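PDB 3BJE: nucleoside phosphorylase, putative from Trypanosoma brucei, which acts as a homodimeric uridine phosphorylase, using phosphate to split uridine into uracil and ribose 1-phosphate. Local coordinates for residues L42-I47 with S139-I144; T164-G169 with K186-I191; R192-E197 with G275-N280; H212-K217 with G306-A311. One frame throughout, in Å; residues are numbered along the deposited sequence.

Contact 1 (L42-I47 with S139-I144)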
# COMPACT_ATOMS: atom_id res chain seq x y z
N LEU A 42 -6.98 22.60 3.57
CA LEU A 42 -7.14 21.70 2.44
C LEU A 42 -8.06 22.34 1.40
O LEU A 42 -9.18 22.72 1.72
CB LEU A 42 -7.76 20.39 2.93
CG LEU A 42 -8.04 19.31 1.88
CD1 LEU A 42 -6.74 18.89 1.23
CD2 LEU A 42 -8.75 18.14 2.56
N ALA A 43 -7.57 22.45 0.16
CA ALA A 43 -8.37 22.98 -0.95
C ALA A 43 -9.39 21.95 -1.46
O ALA A 43 -9.24 20.75 -1.22
CB ALA A 43 -7.46 23.42 -2.10
N ASP A 44 -10.41 22.42 -2.16
CA ASP A 44 -11.37 21.53 -2.83
C ASP A 44 -10.77 20.81 -4.04
O ASP A 44 -11.28 19.78 -4.47
CB ASP A 44 -12.59 22.32 -3.33
CG ASP A 44 -13.45 22.86 -2.21
OD1 ASP A 44 -13.31 22.43 -1.06
OD2 ASP A 44 -14.29 23.73 -2.50
N ARG A 45 -9.70 21.39 -4.57
CA ARG A 45 -9.02 20.85 -5.74
C ARG A 45 -7.67 20.28 -5.31
O ARG A 45 -6.84 20.99 -4.76
CB ARG A 45 -8.83 21.95 -6.80
CG ARG A 45 -10.10 22.34 -7.51
CD ARG A 45 -9.82 23.39 -8.58
NE ARG A 45 -11.02 23.75 -9.35
CZ ARG A 45 -11.98 24.55 -8.92
NH1 ARG A 45 -13.02 24.81 -9.70
NH2 ARG A 45 -11.92 25.10 -7.71
N ILE A 46 -7.47 19.00 -5.59
CA ILE A 46 -6.34 18.23 -5.08
C ILE A 46 -5.65 17.43 -6.17
O ILE A 46 -6.29 16.78 -6.98
CB ILE A 46 -6.83 17.23 -3.99
CG1 ILE A 46 -7.51 17.99 -2.84
CG2 ILE A 46 -5.67 16.36 -3.45
CD1 ILE A 46 -8.28 17.12 -1.82
N ILE A 47 -4.32 17.49 -6.18
CA ILE A 47 -3.51 16.58 -6.97
C ILE A 47 -2.89 15.54 -6.05
O ILE A 47 -2.29 15.91 -5.06
CB ILE A 47 -2.38 17.29 -7.70
CG1 ILE A 47 -2.95 18.32 -8.66
CG2 ILE A 47 -1.55 16.28 -8.48
CD1 ILE A 47 -1.89 19.15 -9.35
N SER A 139 -19.72 17.58 -5.37
CA SER A 139 -19.20 17.80 -6.71
C SER A 139 -18.16 18.91 -6.76
O SER A 139 -17.48 19.08 -7.77
CB SER A 139 -20.34 18.08 -7.69
OG SER A 139 -20.92 19.35 -7.44
N THR A 140 -18.04 19.68 -5.67
CA THR A 140 -17.01 20.71 -5.55
C THR A 140 -15.61 20.11 -5.41
O THR A 140 -14.62 20.79 -5.67
CB THR A 140 -17.29 21.68 -4.37
OG1 THR A 140 -17.21 20.99 -3.12
CG2 THR A 140 -18.67 22.34 -4.54
N MET A 141 -15.52 18.85 -4.99
CA MET A 141 -14.24 18.20 -4.84
C MET A 141 -13.77 17.68 -6.19
O MET A 141 -14.48 16.93 -6.86
CB MET A 141 -14.35 17.04 -3.85
CG MET A 141 -14.78 17.47 -2.44
SD MET A 141 -13.61 18.64 -1.67
CE MET A 141 -12.07 17.71 -1.78
N LYS A 142 -12.55 18.08 -6.56
CA LYS A 142 -11.91 17.64 -7.79
C LYS A 142 -10.54 17.06 -7.40
O LYS A 142 -9.71 17.76 -6.83
CB LYS A 142 -11.67 18.82 -8.74
CG LYS A 142 -12.75 19.88 -8.79
CD LYS A 142 -14.00 19.40 -9.43
CE LYS A 142 -14.97 20.57 -9.63
NZ LYS A 142 -16.20 20.14 -10.34
N ILE A 143 -10.31 15.78 -7.71
CA ILE A 143 -9.10 15.08 -7.30
C ILE A 143 -8.47 14.40 -8.51
O ILE A 143 -9.11 13.58 -9.17
CB ILE A 143 -9.43 14.02 -6.23
CG1 ILE A 143 -10.16 14.69 -5.06
CG2 ILE A 143 -8.15 13.28 -5.76
CD1 ILE A 143 -10.62 13.73 -3.96
N ILE A 144 -7.23 14.76 -8.83
CA ILE A 144 -6.53 14.15 -9.95
C ILE A 144 -5.19 13.58 -9.53
O ILE A 144 -4.36 14.27 -8.97
CB ILE A 144 -6.31 15.15 -11.11
CG1 ILE A 144 -7.65 15.79 -11.51
CG2 ILE A 144 -5.65 14.44 -12.35
CD1 ILE A 144 -7.52 16.87 -12.57
O HOH W 1 -15.92 21.72 -0.68
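The carboxylate of Asp-44 lies beside Thr-140 and Met-141. Its OD1 lies 3.9 Å from Met-141 SD and accepts from a water that also donates to Thr-140 OG1, while OD2 stays 4.1 Å from Thr-140 OG1. OD1 also forms a salt bridge with Lys-111, so the same oxygen serves a charge and a water; Thr-140 OG1 is further tied to the backbone of Asp-137. The Met-141 chain is bent at chi2 (-61°) and again at chi3, and this second turn sets CE 3.5 Å from Asp-44 O and 3.8 Å from Ile-46 CD1. Beyond this loop end the backbones run parallel in a regular beta ladder. Lys-142 N donates to Asp-44 O (3.0 Å), tilted 21° from the carbonyl plane; Ile-46 N donates to Lys-142 O (2.8 Å) and Ile-144 N to Ile-46 O (2.9 Å), both in straighter lines with their carbonyls. One face of the ladder bears Arg-45 and Lys-142, lying side by side through their CG methylenes, with Ile-47 and Ile-144 beyond; the other bears Ile-46 and Ile-143. Lys-142 bends back so that NZ donates to Ser-139 O. Strand 45-49 lies between strands 86-92 and 142-151, with helix 97-112 over Ile-46 and Ile-143 and helix 329-348 over Ile-47 and Ile-144.

Contact 2 (T164-G169 with K186-I191)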
# COMPACT_ATOMS: atom_id res chain seq x y z
N THR A 164 -6.79 8.15 -17.62
CA THR A 164 -7.76 7.12 -17.25
C THR A 164 -9.17 7.51 -17.66
O THR A 164 -9.60 8.64 -17.38
CB THR A 164 -7.77 6.91 -15.72
OG1 THR A 164 -6.47 6.46 -15.30
CG2 THR A 164 -8.84 5.88 -15.30
N ARG A 165 -9.85 6.61 -18.38
CA ARG A 165 -11.30 6.66 -18.50
C ARG A 165 -11.85 5.60 -17.55
O ARG A 165 -12.18 5.91 -16.43
CB ARG A 165 -11.80 6.49 -19.94
CG ARG A 165 -13.27 6.80 -20.06
CD ARG A 165 -13.82 6.63 -21.46
NE ARG A 165 -13.35 7.61 -22.44
CZ ARG A 165 -12.57 7.33 -23.49
NH1 ARG A 165 -12.13 6.10 -23.72
NH2 ARG A 165 -12.23 8.30 -24.34
N HIS A 166 -11.91 4.33 -17.96
CA HIS A 166 -12.33 3.26 -17.05
C HIS A 166 -11.14 2.69 -16.30
O HIS A 166 -9.99 2.92 -16.66
CB HIS A 166 -13.05 2.15 -17.83
CG HIS A 166 -14.29 2.62 -18.53
ND1 HIS A 166 -14.28 3.05 -19.84
CD2 HIS A 166 -15.57 2.76 -18.09
CE1 HIS A 166 -15.50 3.43 -20.18
NE2 HIS A 166 -16.31 3.25 -19.15
N ALA A 167 -11.44 1.99 -15.21
CA ALA A 167 -10.42 1.36 -14.38
C ALA A 167 -10.81 -0.07 -14.06
O ALA A 167 -11.97 -0.38 -13.84
CB ALA A 167 -10.27 2.13 -13.09
N ILE A 168 -9.80 -0.94 -14.03
CA ILE A 168 -9.93 -2.30 -13.51
C ILE A 168 -9.20 -2.38 -12.19
O ILE A 168 -8.00 -2.08 -12.12
CB ILE A 168 -9.31 -3.33 -14.45
CG1 ILE A 168 -9.99 -3.29 -15.83
CG2 ILE A 168 -9.42 -4.75 -13.86
CD1 ILE A 168 -9.08 -3.75 -16.96
N GLY A 169 -9.92 -2.75 -11.13
CA GLY A 169 -9.33 -3.02 -9.83
C GLY A 169 -8.90 -4.46 -9.74
O GLY A 169 -9.72 -5.34 -9.57
N LYS A 186 -23.30 -0.39 -17.88
CA LYS A 186 -23.17 -1.40 -18.92
C LYS A 186 -21.73 -1.50 -19.42
O LYS A 186 -21.21 -2.61 -19.61
CB LYS A 186 -24.11 -1.10 -20.09
CG LYS A 186 -25.59 -1.15 -19.73
CD LYS A 186 -26.03 -2.52 -19.25
CE LYS A 186 -27.56 -2.62 -19.20
NZ LYS A 186 -28.03 -3.95 -18.68
N ASP A 187 -21.06 -0.36 -19.61
CA ASP A 187 -19.67 -0.39 -20.07
C ASP A 187 -18.76 -1.12 -19.07
O ASP A 187 -17.92 -1.95 -19.46
CB ASP A 187 -19.16 1.03 -20.31
CG ASP A 187 -19.63 1.61 -21.62
OD1 ASP A 187 -20.22 0.89 -22.45
OD2 ASP A 187 -19.39 2.82 -21.82
N GLN A 188 -18.93 -0.82 -17.79
CA GLN A 188 -18.13 -1.51 -16.76
C GLN A 188 -18.45 -3.02 -16.69
O GLN A 188 -17.55 -3.84 -16.44
CB GLN A 188 -18.33 -0.85 -15.40
CG GLN A 188 -17.59 0.47 -15.25
CD GLN A 188 -17.68 1.07 -13.87
OE1 GLN A 188 -17.50 0.39 -12.86
NE2 GLN A 188 -17.95 2.38 -13.82
N GLN A 189 -19.71 -3.39 -16.88
CA GLN A 189 -20.07 -4.81 -16.90
C GLN A 189 -19.37 -5.54 -18.05
O GLN A 189 -18.92 -6.69 -17.88
CB GLN A 189 -21.58 -4.99 -17.04
CG GLN A 189 -22.35 -4.67 -15.78
CD GLN A 189 -23.84 -4.66 -16.00
OE1 GLN A 189 -24.39 -5.56 -16.62
NE2 GLN A 189 -24.50 -3.62 -15.51
N GLU A 190 -19.27 -4.88 -19.20
CA GLU A 190 -18.60 -5.46 -20.36
C GLU A 190 -17.09 -5.61 -20.12
O GLU A 190 -16.50 -6.64 -20.44
CB GLU A 190 -18.87 -4.59 -21.60
CG GLU A 190 -18.25 -5.11 -22.89
CD GLU A 190 -18.79 -6.48 -23.35
OE1 GLU A 190 -19.73 -7.05 -22.73
OE2 GLU A 190 -18.24 -6.97 -24.36
N ILE A 191 -16.47 -4.58 -19.53
CA ILE A 191 -15.05 -4.68 -19.17
C ILE A 191 -14.83 -5.87 -18.24
O ILE A 191 -13.95 -6.69 -18.48
CB ILE A 191 -14.53 -3.36 -18.51
CG1 ILE A 191 -14.46 -2.24 -19.56
CG2 ILE A 191 -13.17 -3.58 -17.85
CD1 ILE A 191 -14.22 -0.84 -18.98
O HOH W 2 -18.81 4.37 -19.69
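His-166 and Ile-191 bury the most surface here, and they meet through one methyl group. Ile-191 reaches out from helix 186-198, and its CD1 lies 3.4 Å from His-166 CB and 3.5 Å from His-166 CG, a tight fit at the root of the imidazole. The other branch of Ile-191 turns to the strand: CG2 stands anti to the backbone N and lies 3.8 Å from Ile-168 CG1, the two isoleucines crossing at a slant. One helix residue thereby fills the angle between His-166, at the corner of the chain, and Ile-168 on the strand that follows. The NE2-CD2 side of the imidazole nears the first turn of the helix, with NE2 3.8 Å from Asp-187 CB and CD2 4.2 Å from Gln-188 CG. No direct hydrogen bond spans the two segments. A water in the ring plane, 2.8 Å from His-166 NE2, bridges to Asp-187 OD2, to which it donates over 2.7 Å. Each polar partner is also held from outside: Glu-286 OE2 bonds His-166 ND1, and Asp-187 OD1 accepts from the backbone of Ser-282. Ring and carboxylate are thus each held through two of their polar atoms, one of them by way of the shared water. The start of helix 186-198 packs in this way on strand 161-169, bordered by strands 207-210, 239-246 and 279-281, whose Met-210, Thr-243 and Leu-281 touch the same side chains.

Contact 3 (R192-E197 with G275-N280)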
# COMPACT_ATOMS: atom_id res chain seq x y z
N ARG A 192 -15.63 -5.97 -17.19
CA ARG A 192 -15.45 -7.07 -16.24
C ARG A 192 -15.61 -8.42 -16.93
O ARG A 192 -14.82 -9.34 -16.68
CB ARG A 192 -16.41 -6.97 -15.07
CG ARG A 192 -15.97 -7.88 -13.95
CD ARG A 192 -16.82 -7.71 -12.72
NE ARG A 192 -16.23 -8.47 -11.62
CZ ARG A 192 -16.41 -9.77 -11.41
NH1 ARG A 192 -17.17 -10.50 -12.21
NH2 ARG A 192 -15.83 -10.34 -10.37
N ARG A 193 -16.62 -8.54 -17.79
CA ARG A 193 -16.88 -9.80 -18.50
C ARG A 193 -15.67 -10.18 -19.35
O ARG A 193 -15.22 -11.33 -19.32
CB ARG A 193 -18.14 -9.70 -19.39
CG ARG A 193 -18.45 -10.98 -20.16
CD ARG A 193 -19.60 -10.78 -21.14
NE ARG A 193 -19.21 -10.06 -22.36
CZ ARG A 193 -18.73 -10.65 -23.46
NH1 ARG A 193 -18.50 -11.95 -23.50
NH2 ARG A 193 -18.44 -9.90 -24.52
N ILE A 194 -15.15 -9.24 -20.13
CA ILE A 194 -14.04 -9.52 -21.02
C ILE A 194 -12.79 -9.88 -20.21
O ILE A 194 -12.12 -10.86 -20.50
CB ILE A 194 -13.77 -8.32 -21.97
CG1 ILE A 194 -14.91 -8.18 -22.98
CG2 ILE A 194 -12.44 -8.48 -22.72
CD1 ILE A 194 -14.98 -9.30 -24.03
N VAL A 195 -12.49 -9.11 -19.18
CA VAL A 195 -11.32 -9.39 -18.36
C VAL A 195 -11.43 -10.77 -17.67
O VAL A 195 -10.46 -11.53 -17.63
CB VAL A 195 -11.08 -8.29 -17.29
CG1 VAL A 195 -9.95 -8.69 -16.34
CG2 VAL A 195 -10.73 -6.96 -17.97
N ARG A 196 -12.59 -11.09 -17.12
CA ARG A 196 -12.80 -12.38 -16.47
C ARG A 196 -12.74 -13.57 -17.45
O ARG A 196 -12.31 -14.66 -17.06
CB ARG A 196 -14.14 -12.39 -15.73
CG ARG A 196 -14.16 -11.46 -14.53
CD ARG A 196 -13.64 -12.15 -13.30
NE ARG A 196 -14.52 -13.25 -12.93
CZ ARG A 196 -14.31 -14.08 -11.91
NH1 ARG A 196 -13.25 -13.92 -11.14
NH2 ARG A 196 -15.17 -15.06 -11.66
N GLU A 197 -13.17 -13.38 -18.69
CA GLU A 197 -13.25 -14.48 -19.65
C GLU A 197 -11.96 -14.70 -20.39
O GLU A 197 -11.61 -15.84 -20.72
CB GLU A 197 -14.41 -14.26 -20.63
CG GLU A 197 -15.77 -14.44 -19.94
CD GLU A 197 -16.98 -14.20 -20.84
OE1 GLU A 197 -16.83 -13.80 -22.02
OE2 GLU A 197 -18.11 -14.41 -20.35
N GLY A 275 -2.92 -6.59 -22.70
CA GLY A 275 -2.65 -5.93 -23.96
C GLY A 275 -3.47 -6.43 -25.13
O GLY A 275 -3.59 -5.71 -26.16
N SER A 276 -4.01 -7.65 -25.03
CA SER A 276 -4.76 -8.27 -26.15
C SER A 276 -6.22 -7.82 -26.17
O SER A 276 -6.93 -8.04 -27.16
CB SER A 276 -4.70 -9.79 -26.05
OG SER A 276 -5.51 -10.27 -24.99
N LEU A 277 -6.67 -7.20 -25.08
CA LEU A 277 -8.08 -6.91 -24.89
C LEU A 277 -8.55 -5.70 -25.69
O LEU A 277 -7.81 -4.71 -25.86
CB LEU A 277 -8.44 -6.71 -23.41
CG LEU A 277 -8.00 -7.80 -22.43
CD1 LEU A 277 -8.48 -7.49 -21.05
CD2 LEU A 277 -8.55 -9.16 -22.87
N LYS A 278 -9.79 -5.79 -26.17
CA LYS A 278 -10.48 -4.69 -26.78
C LYS A 278 -11.87 -4.68 -26.17
O LYS A 278 -12.56 -5.70 -26.17
CB LYS A 278 -10.54 -4.89 -28.29
CG LYS A 278 -9.19 -4.78 -28.96
CD LYS A 278 -9.28 -4.89 -30.47
CE LYS A 278 -7.94 -4.55 -31.11
NZ LYS A 278 -7.47 -3.17 -30.76
N PHE A 279 -12.27 -3.54 -25.62
CA PHE A 279 -13.58 -3.39 -25.03
C PHE A 279 -14.45 -2.63 -26.00
O PHE A 279 -14.15 -1.49 -26.32
CB PHE A 279 -13.48 -2.63 -23.71
CG PHE A 279 -12.47 -3.20 -22.74
CD1 PHE A 279 -12.55 -4.54 -22.36
CD2 PHE A 279 -11.45 -2.42 -22.22
CE1 PHE A 279 -11.64 -5.08 -21.50
CE2 PHE A 279 -10.52 -2.96 -21.33
CZ PHE A 279 -10.63 -4.29 -20.97
N ASN A 280 -15.51 -3.28 -26.47
CA ASN A 280 -16.48 -2.64 -27.35
C ASN A 280 -17.51 -1.93 -26.49
O ASN A 280 -18.51 -2.51 -26.07
CB ASN A 280 -17.14 -3.68 -28.24
CG ASN A 280 -16.15 -4.31 -29.20
OD1 ASN A 280 -15.38 -3.61 -29.86
ND2 ASN A 280 -16.16 -5.64 -29.28
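Ile-194 and Phe-279 are brought together by their first torsions. In Ile-194, chi1 of -69° leaves CG2 anti to the backbone N, and this branch does most of the touching; in Phe-279, chi1 of -53° sets CG anti to the carbonyl carbon, and the ring comes nearer the helix than its root does. The isoleucine meets the phenyl at its edge: CG2 lies 3.7 Å from CE1, near the ring plane, and CB lies in that plane, 3.9 Å from CE1. The two side chains slide past each other in opposite directions. The same CG2 also reaches Leu-277 CD2 at 4.0 Å, so one methyl touches both Leu-277 and Phe-279. Val-195, the next residue on the helix, takes up the other leucine branch, its CG2 lying 3.9 Å from Leu-277 CD1 and 4.0 Å from Phe-279 CZ. Val-195 and Leu-277 cross at about a right angle. Across the segments no hydrogen bond forms, the side-chain packing is apolar, and the four side chains are buried. The helix's charged side chains pair away from this interface: Arg-193 NH1 with Glu-197 OE1 at 2.9 Å on the same helix, Arg-192 with Asp-205 beyond it. Ile-191, Leu-201, Ile-206 and Val-288 extend the apolar cluster. The arrangement is that of an amphipathic helix, here 186-198, packed by its apolar side against Leu-277 and against Phe-279 at the start of the beta hairpin 279-281/284-292, within an alpha/beta fold of the nucleoside phosphorylase superfamily.

Contact 4 (H212-K217 with G306-A311)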
# COMPACT_ATOMS: atom_id res chain seq x y z
N HIS A 212 -14.35 10.47 -13.46
CA HIS A 212 -15.49 11.34 -13.76
C HIS A 212 -15.25 11.94 -15.13
O HIS A 212 -14.13 12.41 -15.41
CB HIS A 212 -15.61 12.44 -12.71
CG HIS A 212 -16.91 13.18 -12.79
ND1 HIS A 212 -17.18 14.12 -13.76
CD2 HIS A 212 -18.02 13.11 -12.02
CE1 HIS A 212 -18.39 14.59 -13.59
NE2 HIS A 212 -18.93 13.99 -12.54
N PRO A 213 -16.28 11.93 -16.01
CA PRO A 213 -16.13 12.45 -17.37
C PRO A 213 -15.60 13.88 -17.43
O PRO A 213 -14.85 14.22 -18.34
CB PRO A 213 -17.55 12.37 -17.93
CG PRO A 213 -18.19 11.25 -17.16
CD PRO A 213 -17.62 11.37 -15.79
N ASN A 214 -15.99 14.70 -16.46
CA ASN A 214 -15.52 16.08 -16.39
C ASN A 214 -14.01 16.16 -16.17
O ASN A 214 -13.33 17.03 -16.72
CB ASN A 214 -16.24 16.84 -15.29
CG ASN A 214 -15.90 18.31 -15.27
OD1 ASN A 214 -15.91 18.98 -16.30
ND2 ASN A 214 -15.60 18.84 -14.08
N ILE A 215 -13.48 15.23 -15.37
CA ILE A 215 -12.05 15.19 -15.12
C ILE A 215 -11.30 14.71 -16.37
O ILE A 215 -10.33 15.34 -16.78
CB ILE A 215 -11.73 14.30 -13.93
CG1 ILE A 215 -12.35 14.89 -12.65
CG2 ILE A 215 -10.22 14.12 -13.78
CD1 ILE A 215 -11.73 16.23 -12.22
N THR A 216 -11.75 13.61 -16.97
CA THR A 216 -11.10 13.08 -18.17
C THR A 216 -11.11 14.14 -19.26
O THR A 216 -10.09 14.38 -19.91
CB THR A 216 -11.80 11.81 -18.70
OG1 THR A 216 -11.81 10.80 -17.67
CG2 THR A 216 -11.06 11.24 -19.90
N LYS A 217 -12.26 14.79 -19.47
CA LYS A 217 -12.40 15.83 -20.50
C LYS A 217 -11.45 16.99 -20.25
O LYS A 217 -10.79 17.47 -21.17
CB LYS A 217 -13.85 16.34 -20.56
CG LYS A 217 -14.15 17.30 -21.71
CD LYS A 217 -15.46 18.05 -21.47
CE LYS A 217 -15.89 18.85 -22.69
NZ LYS A 217 -17.14 19.65 -22.46
N GLY A 306 -19.20 10.92 -4.19
CA GLY A 306 -19.67 11.98 -5.07
C GLY A 306 -18.63 13.03 -5.43
O GLY A 306 -18.99 14.08 -5.96
N TYR A 307 -17.36 12.75 -5.17
CA TYR A 307 -16.28 13.65 -5.55
C TYR A 307 -15.84 13.32 -6.97
O TYR A 307 -15.83 12.14 -7.35
CB TYR A 307 -15.08 13.48 -4.62
CG TYR A 307 -15.31 13.74 -3.13
CD1 TYR A 307 -16.50 14.30 -2.65
CD2 TYR A 307 -14.31 13.47 -2.20
CE1 TYR A 307 -16.68 14.55 -1.30
CE2 TYR A 307 -14.49 13.71 -0.83
CZ TYR A 307 -15.68 14.24 -0.38
OH TYR A 307 -15.87 14.50 0.97
N GLN A 308 -15.46 14.33 -7.74
CA GLN A 308 -15.01 14.13 -9.11
C GLN A 308 -13.54 13.76 -9.08
O GLN A 308 -12.73 14.53 -8.54
CB GLN A 308 -15.19 15.39 -9.93
CG GLN A 308 -16.61 15.93 -9.89
CD GLN A 308 -16.87 16.94 -11.00
OE1 GLN A 308 -15.94 17.43 -11.64
NE2 GLN A 308 -18.15 17.23 -11.24
N ALA A 309 -13.18 12.61 -9.65
CA ALA A 309 -11.81 12.15 -9.61
C ALA A 309 -11.37 11.56 -10.94
O ALA A 309 -12.19 11.12 -11.75
CB ALA A 309 -11.59 11.14 -8.48
N GLY A 310 -10.06 11.54 -11.14
CA GLY A 310 -9.45 10.84 -12.26
C GLY A 310 -7.95 10.73 -12.10
O GLY A 310 -7.40 10.97 -11.03
N ALA A 311 -7.27 10.38 -13.17
CA ALA A 311 -5.84 10.08 -13.08
C ALA A 311 -5.20 10.21 -14.45
O ALA A 311 -5.83 9.98 -15.49
CB ALA A 311 -5.64 8.65 -12.54
O HOH W 3 -20.53 15.68 -10.19
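Ile-215 and Gly-310 form the close-packed side of this contact. With no side chain on Gly-310, Ile-215 CG2 settles 3.7 Å from its CA, and the axes of helix 213-217 and strand 308-311 approach to 7.0 Å and cross at -42°. The other branch, CG1, lies over the Gln-308 to Ala-309 peptide. Beside it, His-212 N donates to Ala-309 O (2.8 Å), fixing the start of the helix to the strand. The His-212 ring is sandwiched: Pro-213 CD sits off-centre against one face, and the Gln-308 amide stacks on the opposite face, its CD 3.8 Å above the centre and its plane turned 18° from the ring. At the ring's edge ND1 accepts from Asn-214 N (3.0 Å), capping the helix. Asn-214 ND2 in turn donates to a lone pair of Gln-308 OE1 over 2.8 Å, with the two amides 78° apart; Ala-349 O is a second acceptor for this ND2, and Lys-142 NZ makes a weak bond to OE1. The watery side is looser: Gln-308 NE2 donates to a water at 3.0 Å, whose link to His-212 NE2, at 3.3 Å, is weak. Strand 308-318 runs between strands 142-151 and 161-169; helix 213-228 covers it on the side of Gln-308 and Gly-310, and helix 295-305 touches Ala-309 and Ala-311.

In the fold
Contacts 1 and 4 adjoin, their centres about 10 Å apart: Ile-143 N and Met-141 O meet Gln-308 O and N (2.8 and 2.9 Å, probable hydrogen bonds), joining strands 142-151 and 308-318. Contact 4 continues into contact 2, with centres about 14 Å apart, through Thr-164, whose N and O approach Ala-311 O and Thr-216 OG1. Contacts 2 and 3 share helix 186-198, with centres about 10 Å apart; Ile-168 CD1 touches Val-195 CG2. The centres of contacts 1 and 3 lie about 32 Å apart on opposite sides of the chain's centre. None forms the pocket, yet the Ile-47 side chain is about 9 Å from bound ribose 1-phosphate, and that of Ile-168 about 13 Å from uracil.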